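PDB 6A4M: uric acid degradation bifunctional protein PucL from Bacillus subtilis, which catalyses the oxidation of urate to 5-hydroxyisourate and, as a bifunctional enzyme, probably also decarboxylates a later intermediate on the way to allantoin. Local coordinates for residues Y204-D209 / P215-A220; R225-T230 / A253-L258; K69-R74 / H89-R94. All coordinates share one frame; numbering follows the deposited sequence.

Contact 1: Y204-D209 / P215-A220; sequences YENTND and PARYVA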
# COMPACT_ATOMS: atom_id res chain seq x y z
N TYR A 204 -8.41 0.41 -9.82
CA TYR A 204 -8.60 -0.60 -10.86
C TYR A 204 -9.76 -0.21 -11.77
O TYR A 204 -10.75 0.36 -11.31
CB TYR A 204 -8.91 -1.97 -10.25
CG TYR A 204 -7.77 -2.61 -9.49
CD1 TYR A 204 -7.49 -2.25 -8.17
CD2 TYR A 204 -7.00 -3.61 -10.08
CE1 TYR A 204 -6.47 -2.87 -7.46
CE2 TYR A 204 -5.97 -4.23 -9.38
CZ TYR A 204 -5.71 -3.85 -8.07
OH TYR A 204 -4.69 -4.47 -7.38
N GLU A 205 -9.64 -0.53 -13.06
CA GLU A 205 -10.76 -0.43 -14.00
C GLU A 205 -11.85 -1.42 -13.58
O GLU A 205 -13.02 -1.06 -13.48
CB GLU A 205 -10.30 -0.73 -15.43
CG GLU A 205 -11.30 -0.34 -16.51
CD GLU A 205 -11.05 -1.03 -17.85
OE1 GLU A 205 -9.91 -1.49 -18.10
OE2 GLU A 205 -11.99 -1.10 -18.66
N ASN A 206 -11.43 -2.65 -13.31
CA ASN A 206 -12.31 -3.72 -12.85
C ASN A 206 -12.07 -3.97 -11.37
O ASN A 206 -11.01 -4.43 -10.97
CB ASN A 206 -12.06 -4.99 -13.68
CG ASN A 206 -12.60 -4.87 -15.10
OD1 ASN A 206 -13.67 -4.29 -15.33
ND2 ASN A 206 -11.87 -5.41 -16.06
N THR A 207 -13.09 -3.67 -10.56
CA THR A 207 -12.95 -3.63 -9.10
C THR A 207 -12.68 -5.02 -8.47
O THR A 207 -12.08 -5.11 -7.39
CB THR A 207 -14.17 -2.91 -8.46
OG1 THR A 207 -13.77 -2.23 -7.27
CG2 THR A 207 -15.33 -3.86 -8.16
N ASN A 208 -13.13 -6.08 -9.14
CA ASN A 208 -12.83 -7.48 -8.76
C ASN A 208 -11.35 -7.87 -8.89
O ASN A 208 -10.90 -8.79 -8.19
CB ASN A 208 -13.67 -8.47 -9.58
CG ASN A 208 -15.15 -8.47 -9.18
OD1 ASN A 208 -15.59 -7.69 -8.33
ND2 ASN A 208 -15.91 -9.36 -9.81
N ASP A 209 -10.60 -7.20 -9.76
CA ASP A 209 -9.16 -7.45 -9.91
C ASP A 209 -8.36 -7.09 -8.65
O ASP A 209 -7.26 -7.60 -8.45
CB ASP A 209 -8.58 -6.65 -11.09
CG ASP A 209 -9.18 -7.04 -12.43
OD1 ASP A 209 -10.03 -7.96 -12.49
OD2 ASP A 209 -8.80 -6.43 -13.44
N PRO A 215 -5.20 -14.18 -9.34
CA PRO A 215 -4.02 -13.48 -8.82
C PRO A 215 -3.19 -12.71 -9.86
O PRO A 215 -2.51 -11.74 -9.50
CB PRO A 215 -3.17 -14.60 -8.19
CG PRO A 215 -4.00 -15.84 -8.26
CD PRO A 215 -4.97 -15.64 -9.37
N ALA A 216 -3.27 -13.12 -11.13
CA ALA A 216 -2.54 -12.45 -12.22
C ALA A 216 -2.98 -11.01 -12.50
O ALA A 216 -2.22 -10.24 -13.09
CB ALA A 216 -2.63 -13.28 -13.49
N ARG A 217 -4.21 -10.66 -12.09
CA ARG A 217 -4.76 -9.32 -12.26
C ARG A 217 -4.63 -8.42 -11.01
O ARG A 217 -5.14 -7.30 -11.00
CB ARG A 217 -6.23 -9.42 -12.70
CG ARG A 217 -6.43 -10.36 -13.89
CD ARG A 217 -7.82 -10.31 -14.51
NE ARG A 217 -8.22 -8.96 -14.92
CZ ARG A 217 -7.71 -8.27 -15.94
NH1 ARG A 217 -6.76 -8.77 -16.72
NH2 ARG A 217 -8.17 -7.04 -16.19
N TYR A 218 -3.93 -8.90 -9.98
CA TYR A 218 -3.71 -8.13 -8.76
C TYR A 218 -2.44 -7.28 -8.88
O TYR A 218 -1.41 -7.77 -9.36
CB TYR A 218 -3.56 -9.08 -7.57
CG TYR A 218 -3.35 -8.41 -6.23
CD1 TYR A 218 -4.38 -7.71 -5.60
CD2 TYR A 218 -2.12 -8.51 -5.57
CE1 TYR A 218 -4.19 -7.11 -4.36
CE2 TYR A 218 -1.93 -7.91 -4.33
CZ TYR A 218 -2.96 -7.22 -3.73
OH TYR A 218 -2.79 -6.63 -2.50
N VAL A 219 -2.54 -6.03 -8.43
CA VAL A 219 -1.40 -5.12 -8.35
C VAL A 219 -0.93 -5.08 -6.89
O VAL A 219 -1.60 -4.50 -6.03
CB VAL A 219 -1.76 -3.70 -8.84
CG1 VAL A 219 -0.53 -2.80 -8.82
CG2 VAL A 219 -2.36 -3.77 -10.24
N ALA A 220 0.21 -5.70 -6.62
CA ALA A 220 0.78 -5.73 -5.28
C ALA A 220 1.50 -4.41 -4.97
O ALA A 220 2.15 -3.83 -5.85
CB ALA A 220 1.72 -6.91 -5.12
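D209 and R217 meet through a salt bridge in which both carboxylate oxygens take part, yet the two flat groups do not lie in one plane. The R217 NE to D209 OD1 bond, 3.2 Å, is fairly straight and lies in the guanidinium plane, but it reaches OD1 from well above the carboxylate plane. R217 NH2 adds a bent, weak bond to D209 OD2 at 2.9 Å, and NE leans weakly on that same oxygen. The planes stand 80° apart, which excludes a coplanar, fork-like pairing. The geometry follows from the arginine chain, which bends at chi3 (55°) and turns the guanidinium back toward the D209 carboxylate; R217 CB also lies 3.8 Å from D209 CG.

A second grip is built round Y204. Its CG stands anti to the carbonyl carbon, and the ring points at the neighbouring segment, where Y204 OH accepts the backbone N-H of V219 at 2.9 Å and 157°. The donor nitrogen lies in the ring plane, at the edge. Farther along the same rim, Y204 CE2 is 3.6 Å from the carbonyl oxygen of R217, and it meets V219 CG2 at 3.7 Å as the two side chains pass alongside one another, running opposite ways. Although the Y218 side chain heads away, its base still borders the turn; the ring edge is near the backbone oxygen of D209, and its hydroxyl bonds to E85 and R32.

Each segment also makes a tight turn, closed by D209 N to N206 O (3.1 Å) and by Y218 N to P215 O (3.2 Å). These paired turns shape the strand-to-helix connection from strand 194-204 to A220, the N-cap of helix 221-233, within the uricase form of the T-fold.

Contact 2: R225-T230 / A253-L258; sequences RDLAST and ARFPQL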
# COMPACT_ATOMS: atom_id res chain seq x y z
N ARG A 225 6.04 -0.35 -5.23
CA ARG A 225 7.17 0.16 -4.45
C ARG A 225 8.51 -0.00 -5.17
O ARG A 225 9.28 0.95 -5.25
CB ARG A 225 7.19 -0.57 -3.10
CG ARG A 225 8.25 -0.12 -2.10
CD ARG A 225 9.50 -1.00 -2.12
NE ARG A 225 9.18 -2.42 -2.08
CZ ARG A 225 8.86 -3.13 -0.99
NH1 ARG A 225 8.80 -2.55 0.21
NH2 ARG A 225 8.60 -4.43 -1.11
N ASP A 226 8.77 -1.20 -5.69
CA ASP A 226 10.02 -1.48 -6.41
C ASP A 226 10.09 -0.74 -7.75
O ASP A 226 11.15 -0.24 -8.13
CB ASP A 226 10.21 -2.98 -6.63
CG ASP A 226 10.41 -3.76 -5.34
OD1 ASP A 226 10.79 -3.16 -4.30
OD2 ASP A 226 10.20 -4.99 -5.36
N LEU A 227 8.96 -0.67 -8.46
CA LEU A 227 8.85 0.18 -9.65
C LEU A 227 9.26 1.62 -9.37
O LEU A 227 10.01 2.22 -10.15
CB LEU A 227 7.41 0.17 -10.21
CG LEU A 227 7.14 -0.80 -11.36
CD1 LEU A 227 5.64 -0.97 -11.57
CD2 LEU A 227 7.81 -0.32 -12.63
N ALA A 228 8.77 2.16 -8.26
CA ALA A 228 9.06 3.53 -7.85
C ALA A 228 10.55 3.79 -7.61
O ALA A 228 11.01 4.90 -7.86
CB ALA A 228 8.26 3.90 -6.60
N SER A 229 11.28 2.79 -7.12
CA SER A 229 12.73 2.92 -6.90
C SER A 229 13.58 2.62 -8.14
O SER A 229 14.68 3.16 -8.25
CB SER A 229 13.18 2.04 -5.72
OG SER A 229 13.22 0.67 -6.08
N THR A 230 13.08 1.80 -9.08
CA THR A 230 13.79 1.54 -10.35
C THR A 230 13.74 2.76 -11.26
O THR A 230 14.75 3.15 -11.85
CB THR A 230 13.22 0.33 -11.13
OG1 THR A 230 11.84 0.55 -11.42
CG2 THR A 230 13.39 -0.96 -10.34
N ALA A 253 1.81 1.48 -17.53
CA ALA A 253 2.35 0.64 -18.60
C ALA A 253 2.46 -0.82 -18.16
O ALA A 253 2.06 -1.73 -18.89
CB ALA A 253 3.72 1.15 -19.05
N ARG A 254 2.99 -1.03 -16.96
CA ARG A 254 3.20 -2.37 -16.42
C ARG A 254 1.90 -3.04 -15.94
O ARG A 254 1.83 -4.27 -15.87
CB ARG A 254 4.23 -2.32 -15.28
CG ARG A 254 4.99 -3.61 -15.04
CD ARG A 254 5.93 -4.02 -16.17
NE ARG A 254 6.83 -2.96 -16.62
CZ ARG A 254 7.81 -3.12 -17.52
NH1 ARG A 254 8.05 -4.32 -18.07
NH2 ARG A 254 8.56 -2.08 -17.86
N PHE A 255 0.89 -2.24 -15.61
CA PHE A 255 -0.41 -2.74 -15.13
C PHE A 255 -1.57 -2.10 -15.90
O PHE A 255 -2.10 -1.08 -15.46
CB PHE A 255 -0.57 -2.49 -13.63
CG PHE A 255 0.44 -3.21 -12.78
CD1 PHE A 255 0.35 -4.59 -12.59
CD2 PHE A 255 1.49 -2.52 -12.17
CE1 PHE A 255 1.29 -5.26 -11.81
CE2 PHE A 255 2.42 -3.19 -11.39
CZ PHE A 255 2.32 -4.56 -11.21
N PRO A 256 -1.95 -2.68 -17.06
CA PRO A 256 -3.09 -2.13 -17.84
C PRO A 256 -4.48 -2.23 -17.15
O PRO A 256 -5.40 -1.53 -17.56
CB PRO A 256 -3.05 -2.93 -19.15
CG PRO A 256 -2.24 -4.15 -18.86
CD PRO A 256 -1.26 -3.76 -17.79
N GLN A 257 -4.60 -3.11 -16.15
CA GLN A 257 -5.76 -3.13 -15.22
C GLN A 257 -6.12 -1.77 -14.62
O GLN A 257 -7.30 -1.48 -14.41
CB GLN A 257 -5.50 -4.07 -14.02
CG GLN A 257 -4.96 -5.46 -14.29
CD GLN A 257 -3.50 -5.63 -13.87
OE1 GLN A 257 -3.20 -6.36 -12.93
NE2 GLN A 257 -2.61 -4.95 -14.56
N LEU A 258 -5.11 -0.95 -14.33
CA LEU A 258 -5.29 0.31 -13.60
C LEU A 258 -5.78 1.44 -14.50
O LEU A 258 -5.37 1.55 -15.65
CB LEU A 258 -3.99 0.72 -12.90
CG LEU A 258 -3.37 -0.31 -11.95
CD1 LEU A 258 -2.04 0.18 -11.41
CD2 LEU A 258 -4.33 -0.66 -10.82
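L227 carries CD1 anti to CA (chi2 166°), which extends this methyl from helix 221-233 towards the end of helix 240-254. On the other side F255 holds its CG anti to the carbonyl carbon (chi1 -63°), bringing the ring round to meet that methyl. L227 CD1 lies 3.9 Å from F255 CE2, approaching the ring obliquely. The same CD1 rests 4.2 Å from R254 CB, so a single branch of one leucine bridges the last helical residue and the first residue beyond it.

No hydrogen bond crosses the interface, and the buried area is small, 98 Å²; the evidence supports only apolar touching. The chain of R254 bends at chi2 and chi3 and leads its guanidinium to a salt bridge with E26. L227 is also packed by R250 and I251 of helix 240-254 and by I24, while its carbonyl oxygen receives T230 OG1 at 2.8 Å within the helix.

Where strand 258-267 begins, R301 bonds to the carbonyl oxygen of L258, and more weakly to that of F255 just after the helix. The arrangement joins two successive helices that link the neighbouring antiparallel strands 194-204 and 258-267, the strand-helix-helix-strand layout of a T-fold.

Contact 3: K69-R74 / H89-R94; sequences KNFIQR and HYVAHR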
# COMPACT_ATOMS: atom_id res chain seq x y z
N LYS A 69 -16.71 -4.04 16.04
CA LYS A 69 -15.36 -4.54 16.34
C LYS A 69 -15.34 -6.06 16.26
O LYS A 69 -14.50 -6.64 15.57
CB LYS A 69 -14.91 -4.07 17.74
CG LYS A 69 -13.62 -4.71 18.27
CD LYS A 69 -13.35 -4.29 19.70
CE LYS A 69 -14.18 -5.08 20.71
NZ LYS A 69 -13.65 -6.45 20.95
N ASN A 70 -16.27 -6.70 16.97
CA ASN A 70 -16.36 -8.17 16.99
C ASN A 70 -16.69 -8.75 15.61
O ASN A 70 -16.15 -9.79 15.24
CB ASN A 70 -17.39 -8.64 18.03
CG ASN A 70 -16.98 -8.30 19.46
OD1 ASN A 70 -15.80 -8.10 19.76
ND2 ASN A 70 -17.96 -8.23 20.35
N PHE A 71 -17.55 -8.05 14.87
CA PHE A 71 -17.92 -8.42 13.49
C PHE A 71 -16.69 -8.45 12.58
O PHE A 71 -16.49 -9.41 11.83
CB PHE A 71 -18.96 -7.44 12.95
CG PHE A 71 -19.59 -7.86 11.65
CD1 PHE A 71 -19.00 -7.56 10.43
CD2 PHE A 71 -20.81 -8.53 11.65
CE1 PHE A 71 -19.60 -7.93 9.24
CE2 PHE A 71 -21.42 -8.90 10.46
CZ PHE A 71 -20.81 -8.60 9.25
N ILE A 72 -15.89 -7.39 12.64
CA ILE A 72 -14.66 -7.27 11.86
C ILE A 72 -13.67 -8.39 12.21
O ILE A 72 -13.11 -9.03 11.32
CB ILE A 72 -14.01 -5.87 12.04
CG1 ILE A 72 -14.87 -4.81 11.33
CG2 ILE A 72 -12.58 -5.82 11.49
CD1 ILE A 72 -14.68 -3.41 11.87
N GLN A 73 -13.46 -8.61 13.51
CA GLN A 73 -12.46 -9.57 13.98
C GLN A 73 -12.78 -11.02 13.64
O GLN A 73 -11.91 -11.75 13.15
CB GLN A 73 -12.23 -9.41 15.49
CG GLN A 73 -11.47 -8.14 15.82
CD GLN A 73 -11.26 -7.92 17.30
OE1 GLN A 73 -12.03 -8.41 18.14
NE2 GLN A 73 -10.21 -7.18 17.64
N ARG A 74 -14.03 -11.44 13.87
CA ARG A 74 -14.43 -12.80 13.55
C ARG A 74 -14.51 -13.03 12.03
O ARG A 74 -14.23 -14.14 11.56
CB ARG A 74 -15.73 -13.20 14.27
CG ARG A 74 -17.02 -12.60 13.73
CD ARG A 74 -18.21 -13.02 14.58
NE ARG A 74 -19.33 -12.09 14.40
CZ ARG A 74 -19.77 -11.20 15.30
NH1 ARG A 74 -19.20 -11.06 16.50
NH2 ARG A 74 -20.80 -10.42 14.98
N HIS A 89 -13.80 -5.98 1.15
CA HIS A 89 -14.96 -6.31 0.29
C HIS A 89 -15.90 -7.32 0.95
O HIS A 89 -17.12 -7.14 0.94
CB HIS A 89 -14.46 -6.83 -1.06
CG HIS A 89 -15.55 -7.20 -2.02
ND1 HIS A 89 -15.84 -8.51 -2.33
CD2 HIS A 89 -16.41 -6.44 -2.73
CE1 HIS A 89 -16.83 -8.54 -3.20
NE2 HIS A 89 -17.20 -7.30 -3.46
N TYR A 90 -15.31 -8.37 1.53
CA TYR A 90 -16.05 -9.36 2.32
C TYR A 90 -16.83 -8.67 3.44
O TYR A 90 -18.06 -8.73 3.47
CB TYR A 90 -15.06 -10.40 2.88
CG TYR A 90 -15.63 -11.49 3.77
CD1 TYR A 90 -16.83 -12.13 3.47
CD2 TYR A 90 -14.92 -11.92 4.89
CE1 TYR A 90 -17.33 -13.15 4.28
CE2 TYR A 90 -15.40 -12.94 5.70
CZ TYR A 90 -16.60 -13.55 5.40
OH TYR A 90 -17.07 -14.56 6.22
N VAL A 91 -16.10 -7.96 4.31
CA VAL A 91 -16.69 -7.28 5.47
C VAL A 91 -17.76 -6.25 5.05
O VAL A 91 -18.81 -6.17 5.68
CB VAL A 91 -15.59 -6.62 6.36
CG1 VAL A 91 -16.18 -5.73 7.45
CG2 VAL A 91 -14.72 -7.69 7.00
N ALA A 92 -17.49 -5.49 3.99
CA ALA A 92 -18.43 -4.48 3.48
C ALA A 92 -19.76 -5.11 3.08
O ALA A 92 -20.82 -4.68 3.53
CB ALA A 92 -17.83 -3.73 2.30
N HIS A 93 -19.68 -6.13 2.22
CA HIS A 93 -20.86 -6.89 1.78
C HIS A 93 -21.65 -7.50 2.94
O HIS A 93 -22.88 -7.35 3.01
CB HIS A 93 -20.47 -7.99 0.78
CG HIS A 93 -20.46 -7.54 -0.65
ND1 HIS A 93 -21.41 -7.94 -1.56
CD2 HIS A 93 -19.62 -6.71 -1.31
CE1 HIS A 93 -21.16 -7.39 -2.73
NE2 HIS A 93 -20.08 -6.64 -2.61
N ARG A 94 -20.94 -8.16 3.85
CA ARG A 94 -21.58 -8.83 4.99
C ARG A 94 -22.21 -7.85 5.99
O ARG A 94 -23.22 -8.19 6.61
CB ARG A 94 -20.60 -9.77 5.71
CG ARG A 94 -20.03 -10.92 4.86
CD ARG A 94 -21.07 -11.61 3.98
NE ARG A 94 -22.20 -12.08 4.79
CZ ARG A 94 -23.44 -12.31 4.34
NH1 ARG A 94 -23.78 -12.11 3.06
NH2 ARG A 94 -24.37 -12.74 5.20
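F71 and I72 on helix 64-78 meet V91 and R94 on helix 84-98 by apolar contact: no hydrogen bond crosses between the segments. F71 CZ lies 3.7 Å from R94 CB, the two side chains crossing at about a right angle, and I72 CG1 touches V91 CG1 at 4.2 Å. With CG anti to its backbone nitrogen (chi1 -169°), the phenylalanine ring is directed at the opposing helix.

Ring-to-backbone approaches form a second group. V91 O lies near the F71 ring plane, 4.0 Å from F71 CE1, while R94 O comes obliquely to within 3.6 Å of F71 CZ.

Aromatic stacking is the third: F71 stacks with H75 of its own helix and F95 of the other. An alanine in place of F71 would remove the ring, and is likely to leave F95 and H75 without their shared stacking partner and open a gap beside R94 CB.

Charge takes a separate course, since R94 bends its guanidinium away to a salt bridge with D97. The axes of segments 69-74 and 89-94 come within 10.5 Å, with their directions 135° apart, an oblique helix pair that in sequence connects the paired antiparallel strands 36-45 and 104-121, the helical layer expected of a T-fold.

From the N terminus, contact 3 comes first, closing the turn between helices 64-78 and 84-98. Contact 1 then closes the short connection between strand 194-204 and helix 221-233, and contact 2 brings that helix against the end of helix 240-254. The three follow in series; none nests or crosses. Contacts 1 and 2 adjoin: E205 N is 2.9 Å from Q257 O, probably a hydrogen bond, and V219 CG2 packs on F255 CD1 at 3.7 Å. Contact 3 lies across the chain's centre from contact 2, centres about 30 Å apart. Contact 1 sits between them, its nearest atoms about 5 Å from those of contact 3.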